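Putative polyketide cyclase (Acidithiobacillus ferrooxidans, PDB 3F9S) is of unproven function but, as a SnoaL-like member of the NTF2 clan, probably acts as a polyketide cyclase or a related lyase. Local coordinates at residues Thr16-Ser21 against Gln70-Ile74; Ile25-Asp29 against Val53-Lys57; Asp41-Trp46 against Arg59-Leu63; Lys106-Met110 against Val135-Leu139. One frame throughout, in Å; residues are numbered along the deposited sequence. Where two conformers were deposited one is given.

Contact 1 (Thr16-Ser21 against Gln70-Ile74)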
# COMPACT_ATOMS: atom_id res chain seq x y z
N THR A 16 -8.81 11.90 -8.76
CA THR A 16 -7.36 11.80 -8.66
C THR A 16 -6.72 12.76 -9.62
O THR A 16 -5.78 13.47 -9.27
CB THR A 16 -6.89 10.35 -8.92
OG1 THR A 16 -7.47 9.49 -7.92
CG2 THR A 16 -5.37 10.23 -8.87
N ARG A 17 -7.27 12.81 -10.83
CA ARG A 17 -6.76 13.71 -11.84
C ARG A 17 -6.93 15.17 -11.42
O ARG A 17 -5.94 15.92 -11.37
CB ARG A 17 -7.45 13.45 -13.17
CG ARG A 17 -6.86 14.25 -14.29
CD ARG A 17 -7.57 13.98 -15.58
NE ARG A 17 -7.07 14.87 -16.63
CZ ARG A 17 -7.58 14.97 -17.86
NH1 ARG A 17 -8.61 14.22 -18.26
NH2 ARG A 17 -7.02 15.83 -18.71
N GLU A 18 -8.15 15.55 -11.12
CA GLU A 18 -8.46 16.95 -10.82
C GLU A 18 -7.85 17.48 -9.54
O GLU A 18 -7.21 18.53 -9.54
CB GLU A 18 -9.97 17.16 -10.78
CG GLU A 18 -10.63 16.99 -12.11
CD GLU A 18 -12.13 17.18 -12.08
OE1 GLU A 18 -12.74 17.26 -10.99
OE2 GLU A 18 -12.72 17.24 -13.18
N VAL A 19 -8.08 16.76 -8.46
CA VAL A 19 -7.62 17.22 -7.16
C VAL A 19 -6.13 16.98 -6.96
O VAL A 19 -5.39 17.90 -6.65
CB VAL A 19 -8.40 16.58 -6.01
CG1 VAL A 19 -7.82 17.00 -4.64
CG2 VAL A 19 -9.87 16.95 -6.11
N TRP A 20 -5.70 15.74 -7.18
CA TRP A 20 -4.35 15.33 -6.80
C TRP A 20 -3.27 15.52 -7.81
O TRP A 20 -2.14 15.81 -7.43
CB TRP A 20 -4.39 13.90 -6.28
CG TRP A 20 -5.03 13.91 -4.96
CD1 TRP A 20 -6.33 13.67 -4.69
CD2 TRP A 20 -4.42 14.35 -3.74
NE1 TRP A 20 -6.57 13.87 -3.35
CE2 TRP A 20 -5.42 14.29 -2.74
CE3 TRP A 20 -3.13 14.75 -3.38
CZ2 TRP A 20 -5.16 14.61 -1.40
CZ3 TRP A 20 -2.87 15.10 -2.06
CH2 TRP A 20 -3.89 15.02 -1.09
N SER A 21 -3.59 15.29 -9.08
CA SER A 21 -2.61 15.47 -10.13
C SER A 21 -2.60 16.90 -10.65
O SER A 21 -1.53 17.39 -10.98
CB SER A 21 -2.83 14.49 -11.28
OG SER A 21 -2.68 13.15 -10.82
N GLN A 70 3.19 17.20 -8.78
CA GLN A 70 2.98 15.77 -8.62
C GLN A 70 1.85 15.26 -9.47
O GLN A 70 0.86 15.96 -9.69
CB GLN A 70 2.74 15.39 -7.16
CG GLN A 70 1.44 15.88 -6.55
CD GLN A 70 1.40 15.62 -5.06
OE1 GLN A 70 0.89 14.59 -4.64
NE2 GLN A 70 1.99 16.51 -4.28
N CYS A 71 2.00 14.03 -9.96
CA CYS A 71 1.02 13.44 -10.84
C CYS A 71 0.87 11.99 -10.44
O CYS A 71 1.86 11.30 -10.29
CB CYS A 71 1.47 13.53 -12.29
SG CYS A 71 0.12 13.08 -13.38
N PHE A 72 -0.37 11.58 -10.24
CA PHE A 72 -0.71 10.20 -9.91
C PHE A 72 -1.08 9.52 -11.21
O PHE A 72 -1.77 10.09 -12.05
CB PHE A 72 -1.88 10.15 -8.97
CG PHE A 72 -1.54 10.60 -7.60
CD1 PHE A 72 -1.42 11.96 -7.32
CD2 PHE A 72 -1.31 9.69 -6.58
CE1 PHE A 72 -1.09 12.40 -6.04
CE2 PHE A 72 -0.99 10.11 -5.31
CZ PHE A 72 -0.89 11.46 -5.02
N ASP A 73 -0.60 8.29 -11.36
CA ASP A 73 -0.80 7.48 -12.54
C ASP A 73 -1.42 6.20 -12.02
O ASP A 73 -0.71 5.32 -11.54
CB ASP A 73 0.57 7.28 -13.20
CG ASP A 73 0.53 6.33 -14.38
OD1 ASP A 73 -0.55 5.89 -14.81
OD2 ASP A 73 1.65 6.02 -14.84
N ILE A 74 -2.74 6.10 -12.17
CA ILE A 74 -3.49 4.99 -11.63
C ILE A 74 -3.08 3.76 -12.42
O ILE A 74 -3.03 3.80 -13.65
CB ILE A 74 -5.01 5.22 -11.72
CG1 ILE A 74 -5.43 6.42 -10.87
CG2 ILE A 74 -5.79 3.98 -11.25
CD1 ILE A 74 -6.87 6.79 -11.03
O HOH W 1 -4.16 11.47 -12.15

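Contact 2 (Ile25-Asp29 against Val53-Lys57)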
# COMPACT_ATOMS: atom_id res chain seq x y z
N ILE A 25 -7.98 22.05 -6.06
CA ILE A 25 -8.32 21.79 -4.66
C ILE A 25 -9.82 21.86 -4.43
O ILE A 25 -10.40 21.00 -3.77
CB ILE A 25 -7.63 22.77 -3.67
CG1 ILE A 25 -6.12 22.86 -3.85
CG2 ILE A 25 -7.92 22.36 -2.23
CD1 ILE A 25 -5.40 21.56 -3.78
N GLU A 26 -10.45 22.88 -5.00
CA GLU A 26 -11.89 23.12 -4.86
C GLU A 26 -12.76 22.05 -5.50
O GLU A 26 -13.90 21.87 -5.08
CB GLU A 26 -12.25 24.54 -5.31
CG GLU A 26 -11.48 25.65 -4.55
CD GLU A 26 -11.60 25.52 -3.03
OE1 GLU A 26 -12.74 25.41 -2.56
OE2 GLU A 26 -10.56 25.51 -2.30
N ALA A 27 -12.23 21.30 -6.47
CA ALA A 27 -12.93 20.14 -7.05
C ALA A 27 -13.23 19.08 -5.99
O ALA A 27 -14.10 18.24 -6.22
CB ALA A 27 -12.16 19.53 -8.20
N SER A 28 -12.51 19.09 -4.87
CA SER A 28 -12.82 18.23 -3.71
C SER A 28 -14.28 18.32 -3.30
O SER A 28 -14.84 17.34 -2.84
CB SER A 28 -11.98 18.63 -2.50
OG SER A 28 -10.60 18.55 -2.83
N ASP A 29 -14.89 19.49 -3.46
CA ASP A 29 -16.32 19.67 -3.19
C ASP A 29 -17.22 18.69 -3.92
O ASP A 29 -18.29 18.38 -3.42
CB ASP A 29 -16.77 21.08 -3.54
CG ASP A 29 -16.16 22.15 -2.66
OD1 ASP A 29 -15.48 21.83 -1.66
OD2 ASP A 29 -16.36 23.34 -2.98
N VAL A 53 -14.95 18.68 4.55
CA VAL A 53 -14.40 19.02 3.22
C VAL A 53 -13.33 20.12 3.29
O VAL A 53 -12.30 20.02 2.62
CB VAL A 53 -15.50 19.32 2.18
CG1 VAL A 53 -14.94 19.83 0.87
CG2 VAL A 53 -16.31 18.05 1.89
N ALA A 54 -13.56 21.12 4.13
CA ALA A 54 -12.59 22.20 4.32
C ALA A 54 -11.25 21.64 4.80
O ALA A 54 -10.23 21.96 4.24
CB ALA A 54 -13.11 23.22 5.32
N GLY A 55 -11.30 20.77 5.82
CA GLY A 55 -10.13 20.11 6.39
C GLY A 55 -9.44 19.24 5.35
O GLY A 55 -8.22 19.25 5.26
N TYR A 56 -10.24 18.51 4.58
CA TYR A 56 -9.73 17.71 3.47
C TYR A 56 -8.93 18.59 2.50
O TYR A 56 -7.80 18.25 2.11
CB TYR A 56 -10.87 17.04 2.72
CG TYR A 56 -10.36 16.15 1.64
CD1 TYR A 56 -10.10 16.67 0.36
CD2 TYR A 56 -10.04 14.84 1.90
CE1 TYR A 56 -9.60 15.90 -0.61
CE2 TYR A 56 -9.51 14.04 0.91
CZ TYR A 56 -9.30 14.58 -0.33
OH TYR A 56 -8.79 13.79 -1.29
N LYS A 57 -9.52 19.73 2.12
CA LYS A 57 -8.87 20.64 1.18
C LYS A 57 -7.58 21.19 1.75
O LYS A 57 -6.62 21.34 1.02
CB LYS A 57 -9.82 21.74 0.73
CG LYS A 57 -10.87 21.21 -0.21
CD LYS A 57 -11.73 22.29 -0.83
CE LYS A 57 -12.76 22.84 0.05
NZ LYS A 57 -13.72 23.69 -0.76

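Contact 3 (Asp41-Trp46 against Arg59-Leu63)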
# COMPACT_ATOMS: atom_id res chain seq x y z
N ASP A 41 -2.64 5.89 6.99
CA ASP A 41 -1.82 6.60 6.03
C ASP A 41 -0.53 6.95 6.75
O ASP A 41 -0.38 8.06 7.28
CB ASP A 41 -2.53 7.88 5.56
CG ASP A 41 -1.98 8.40 4.25
OD1 ASP A 41 -0.88 8.03 3.81
OD2 ASP A 41 -2.69 9.27 3.72
N PRO A 42 0.39 5.97 6.82
CA PRO A 42 1.62 6.11 7.57
C PRO A 42 2.32 7.43 7.39
O PRO A 42 2.60 7.84 6.27
CB PRO A 42 2.46 4.95 7.05
CG PRO A 42 1.41 3.88 6.87
CD PRO A 42 0.29 4.62 6.23
N GLY A 43 2.55 8.10 8.51
CA GLY A 43 3.22 9.39 8.54
C GLY A 43 2.38 10.59 8.17
O GLY A 43 2.86 11.73 8.28
N ASP A 44 1.12 10.37 7.78
CA ASP A 44 0.27 11.46 7.38
C ASP A 44 -0.10 12.23 8.64
O ASP A 44 -0.54 11.62 9.61
CB ASP A 44 -0.99 10.99 6.67
CG ASP A 44 -1.68 12.12 5.98
OD1 ASP A 44 -2.49 12.75 6.66
OD2 ASP A 44 -1.34 12.44 4.82
N PRO A 45 0.10 13.56 8.64
CA PRO A 45 -0.28 14.34 9.82
C PRO A 45 -1.75 14.21 10.24
O PRO A 45 -2.06 14.34 11.42
CB PRO A 45 0.04 15.77 9.41
CG PRO A 45 0.99 15.66 8.33
CD PRO A 45 0.68 14.41 7.59
N TRP A 46 -2.62 13.91 9.28
CA TRP A 46 -4.06 13.74 9.51
C TRP A 46 -4.47 12.29 9.76
O TRP A 46 -5.67 12.01 9.85
CB TRP A 46 -4.84 14.29 8.30
CG TRP A 46 -4.66 15.76 8.13
CD1 TRP A 46 -5.47 16.71 8.64
CD2 TRP A 46 -3.59 16.45 7.46
NE1 TRP A 46 -5.01 17.95 8.31
CE2 TRP A 46 -3.85 17.82 7.59
CE3 TRP A 46 -2.44 16.04 6.76
CZ2 TRP A 46 -3.01 18.81 7.04
CZ3 TRP A 46 -1.60 17.02 6.22
CH2 TRP A 46 -1.90 18.38 6.37
N ARG A 59 -5.60 19.62 3.78
CA ARG A 59 -4.63 18.55 3.66
C ARG A 59 -4.13 18.46 2.23
O ARG A 59 -2.93 18.29 2.02
CB ARG A 59 -5.22 17.25 4.15
CG ARG A 59 -4.40 16.04 3.83
CD ARG A 59 -5.01 14.88 4.50
NE ARG A 59 -4.27 13.67 4.17
CZ ARG A 59 -4.36 13.01 3.02
NH1 ARG A 59 -5.18 13.39 2.05
NH2 ARG A 59 -3.64 11.92 2.84
N VAL A 60 -5.02 18.59 1.26
CA VAL A 60 -4.59 18.58 -0.15
C VAL A 60 -3.59 19.70 -0.38
O VAL A 60 -2.53 19.47 -0.97
CB VAL A 60 -5.73 18.74 -1.15
CG1 VAL A 60 -5.15 18.59 -2.59
CG2 VAL A 60 -6.79 17.69 -0.91
N LYS A 61 -3.90 20.89 0.12
CA LYS A 61 -3.02 22.04 -0.05
C LYS A 61 -1.62 21.77 0.50
O LYS A 61 -0.63 22.13 -0.14
CB LYS A 61 -3.59 23.30 0.58
CG LYS A 61 -4.87 23.83 -0.07
CD LYS A 61 -5.40 25.01 0.76
CE LYS A 61 -6.86 25.29 0.51
NZ LYS A 61 -7.33 26.42 1.38
N THR A 62 -1.55 21.15 1.67
CA THR A 62 -0.25 20.85 2.30
C THR A 62 0.53 19.82 1.51
O THR A 62 1.70 20.03 1.22
CB THR A 62 -0.45 20.35 3.73
OG1 THR A 62 -0.81 21.49 4.50
CG2 THR A 62 0.83 19.80 4.34
N LEU A 63 -0.13 18.72 1.18
CA LEU A 63 0.52 17.66 0.42
C LEU A 63 0.88 18.12 -0.99
O LEU A 63 1.97 17.81 -1.48
CB LEU A 63 -0.36 16.42 0.39
CG LEU A 63 -0.39 15.54 1.64
CD1 LEU A 63 -0.61 16.27 2.95
CD2 LEU A 63 -1.48 14.48 1.45

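Contact 4 (Lys106-Met110 against Val135-Leu139)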
# COMPACT_ATOMS: atom_id res chain seq x y z
N LYS A 106 15.15 17.16 -9.60
CA LYS A 106 15.14 15.80 -10.12
C LYS A 106 13.75 15.19 -9.95
O LYS A 106 12.99 15.60 -9.08
CB LYS A 106 16.15 14.92 -9.37
N GLN A 107 13.45 14.20 -10.79
CA GLN A 107 12.18 13.47 -10.72
C GLN A 107 12.20 12.50 -9.53
O GLN A 107 13.15 11.74 -9.36
CB GLN A 107 11.90 12.68 -12.01
CG GLN A 107 11.12 13.46 -13.06
CD GLN A 107 9.63 13.22 -12.97
OE1 GLN A 107 9.17 12.09 -13.18
NE2 GLN A 107 8.85 14.27 -12.72
N ILE A 108 11.16 12.57 -8.71
CA ILE A 108 10.96 11.66 -7.59
C ILE A 108 9.83 10.75 -8.05
O ILE A 108 8.83 11.23 -8.59
CB ILE A 108 10.57 12.40 -6.29
CG1 ILE A 108 11.65 13.39 -5.87
CG2 ILE A 108 10.32 11.41 -5.15
CD1 ILE A 108 13.02 12.78 -5.58
N LYS A 109 10.00 9.45 -7.83
CA LYS A 109 9.01 8.44 -8.19
C LYS A 109 8.55 7.71 -6.94
O LYS A 109 9.34 7.42 -6.05
CB LYS A 109 9.58 7.45 -9.19
CG LYS A 109 9.84 8.07 -10.54
CD LYS A 109 9.90 7.00 -11.63
CE LYS A 109 9.77 7.61 -13.04
NZ LYS A 109 9.30 6.60 -14.04
N MSE A 110 7.26 7.42 -6.89
CA MSE A 110 6.70 6.72 -5.74
C MSE A 110 5.57 5.87 -6.27
O MSE A 110 5.12 6.07 -7.39
CB MSE A 110 6.18 7.72 -4.70
CG MSE A 110 5.64 7.07 -3.46
SE MSE A 110 5.25 8.33 -2.16
CE MSE A 110 3.76 9.00 -2.73
N VAL A 135 11.05 7.16 -1.82
CA VAL A 135 11.25 8.62 -1.94
C VAL A 135 12.42 9.09 -1.07
O VAL A 135 13.30 9.80 -1.55
CB VAL A 135 9.95 9.40 -1.59
CG1 VAL A 135 10.15 10.92 -1.65
CG2 VAL A 135 8.86 9.02 -2.53
N TYR A 136 12.41 8.67 0.20
CA TYR A 136 13.46 8.98 1.19
C TYR A 136 14.83 8.63 0.62
O TYR A 136 15.74 9.47 0.63
CB TYR A 136 13.13 8.20 2.48
CG TYR A 136 14.08 8.30 3.64
CD1 TYR A 136 15.24 7.52 3.69
CD2 TYR A 136 13.77 9.10 4.75
CE1 TYR A 136 16.11 7.58 4.77
CE2 TYR A 136 14.63 9.16 5.85
CZ TYR A 136 15.79 8.39 5.85
OH TYR A 136 16.64 8.48 6.93
N GLN A 137 14.96 7.43 0.07
CA GLN A 137 16.19 6.96 -0.59
C GLN A 137 16.60 7.79 -1.81
O GLN A 137 17.78 8.11 -1.97
CB GLN A 137 16.03 5.50 -1.03
CG GLN A 137 16.04 4.50 0.12
CD GLN A 137 15.69 3.10 -0.32
OE1 GLN A 137 15.19 2.89 -1.43
NE2 GLN A 137 15.94 2.12 0.54
N GLN A 138 15.63 8.10 -2.66
CA GLN A 138 15.86 8.93 -3.85
C GLN A 138 16.33 10.34 -3.50
O GLN A 138 17.20 10.90 -4.18
CB GLN A 138 14.61 9.03 -4.71
CG GLN A 138 14.20 7.74 -5.40
CD GLN A 138 12.80 7.88 -5.94
OE1 GLN A 138 12.52 8.79 -6.71
NE2 GLN A 138 11.91 6.99 -5.53
N LEU A 139 15.74 10.92 -2.45
CA LEU A 139 16.16 12.23 -1.94
C LEU A 139 17.59 12.18 -1.41
O LEU A 139 18.32 13.16 -1.55
CB LEU A 139 15.22 12.74 -0.85
CG LEU A 139 13.80 13.12 -1.28
CD1 LEU A 139 12.93 13.31 -0.06
CD2 LEU A 139 13.78 14.36 -2.17

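Contact 1 (Thr16-Ser21 against Gln70-Ile74)
W20 and F72 run alongside each other in the same direction and meet as an offset edge-to-face pair: the edge of the indole is turned toward the phenyl face, with planes 77° apart and the centroid of the five-membered ring 5.8 Å from that of F72. W20 CB adds a close apolar contact, 3.6 Å from F72 CE1. Against F72 too, T16 CG2 presses on F72 CB at 3.5 Å, the two side chains crossing at about a right angle, while the methyl of I74 CD1 comes up to T16 CB. S21 brings the polar grip. With OG anti to its carbonyl carbon (chi1 -62°), it takes the F72 N-H at 2.9 Å in a nearly straight bond (163°), and a water joins S21 OG to F72 O. An alanine at S21 would remove this acceptor and probably leave the F72 amide without its mate and the bridging water more weakly held. The helix end thus closes on the start of strand 71-80, outermost in this chain's sheet. F72 also meets W88 and W90 of strand 83-93 edge-to-face, and V60 and L63 of helix 53-66 pack on W20, whose NE1 bonds to Y56 OH.

Contact 2 (Ile25-Asp29 against Val53-Lys57)
K57 NZ is gripped by two carboxylates, E26 OE1 at 2.7 Å and D29 OD1 at 2.7 Å, in a three-residue salt-bridge network that ties the 3-10 turn 25-27 and the start of helix 28-31 to the first turn of helix 53-66, within the helical layer of an NTF2-like fold. Both acids cross the lysine at about a right angle and offer the syn side of their oxygens, although NZ stands 34° out of the E26 carboxylate plane and 20° out of that of D29. The E26 chain, bent at chi2 (-53°), curls back to bring its acid to the amine. The two negative groups would be expected to stabilise the charged form of K57. The aliphatic part of K57 lies across the turn: CG packs on S28 CB at 3.6 Å, CD passes I25 O, and CB touches I25 CG2. A methionine in its place would probably leave the carboxylates of E26 and D29, brought close together, without the positive charge that balances them. V53 CG1 flanks D29 OD1, which it approaches to 3.3 Å. Y56 turns its ring edge to S28. There S28 OG lies near the ring plane, 3.6 Å from Y56 CE1, and donates to I25 O at 2.6 Å, an oxygen that also accepts from S28 N.

Contact 3 (Asp41-Trp46 against Arg59-Leu63)
A type II beta turn from D41 to D44, closed by D44 N to D41 O, folds the loop so that both aspartates face R59 on helix 53-66, while W46 lies alongside the same helix with its CA 7.6 Å from that of R59. The arginine leaves the helix with CG anti to its backbone N (chi1 169°) and runs extended as far as NE, and its aliphatic part spreads over one face of the indole. R59 CB stands 3.7 Å from the centroid of the six-membered ring of W46, 11° off the normal, a CH-pi contact; P45 CB lies against the opposite face, toward its rim. T62 CB and L63 CD1 reach the far end of the ring, the latter 3.5 Å from W46 CZ3. Beyond the indole the guanidinium grips D44 side-on. R59 NE donates to D44 OD1 at 3.2 Å, nearly straight at 169°, and NH2 reaches OD2 from above the carboxylate plane. D44 OD1 also accepts from W46 N at 2.9 Å, an Asx turn, and its two donors come from opposite faces of the carboxylate plane, which should restrain the rotation of the acid. L63 CD2 sits over one guanidinium face. A second salt bridge joins R59 NH2 to D41 OD2 at 2.9 Å; that oxygen is also hydrogen-bonded to H126 NE2, and Q128 NE2 holds OD1. R59 NH1 bonds a glycerol, probably from crystallisation. This D41-D44-R59 salt-bridge network beside H126 is consistent with the wall of the central pocket found in SnoaL-like, NTF2-type folds.

Contact 4 (Lys106-Met110 against Val135-Leu139)
V135 is the bump that fits between two strand side chains: its CG1 touches I108 CG2 at 3.5 Å, and its CG2 fills the angle beside M110, a selenomethionine, 3.7 Å from M110 CB and equally near SE. I108 and V135 cross at about a right angle, one methyl of each meeting the other. One turn further along the helix L139 takes the other end of I108, its CD2 lying 3.8 Å from I108 CD1. The isoleucine reaches both helix residues because CG2 and CG1 diverge from CB: CG2, anti to the backbone N, goes to V135, while CG1, turned the other way (chi1 -60°), carries CD1 to L139. Here the C-terminal helix 132-142 packs on the sheet of an NTF2-like alpha+beta fold, nearly antiparallel to strand 107-110, at 159° and 8.2 Å between axes; W90 touches I108 and M110, and W88 touches M110. Beside the apolar ridge Q138 extends to the strand backbone and pairs its amide with both the N-H and the C=O of K109. Q138 OE1 accepts from K109 N at 2.8 Å, almost straight (172°), and NE2 donates to K109 O at 2.7 Å; each bond meets a lone pair in the plane of its own acceptor carbonyl. Held at both ends, the amide of Q138 lies against I108, with OE1 3.4 Å from I108 CA.

Overall arrangement
Contacts 1, 2 and 3 gather round helix 53-66 and its neighbours: contacts 2 and 3 both use that helix, their segments alternating along the chain, and both fall within the span bounded by contact 1. Their centres are 13 to 15 Å apart, and they touch directly, W20 reaching into both of the others and I25 packing on V60. Contact 4 comes later in the chain, its centre about 17 Å from contact 1, 18 Å from contact 3 and 27 Å from contact 2, touching none. Contacts 1 and 4 set helices against the same mixed sheet, while contacts 2 and 3 hold helix 53-66 to its neighbours. Glycerol bound near contacts 1 to 3, probably from crystallisation, may mark a pocket.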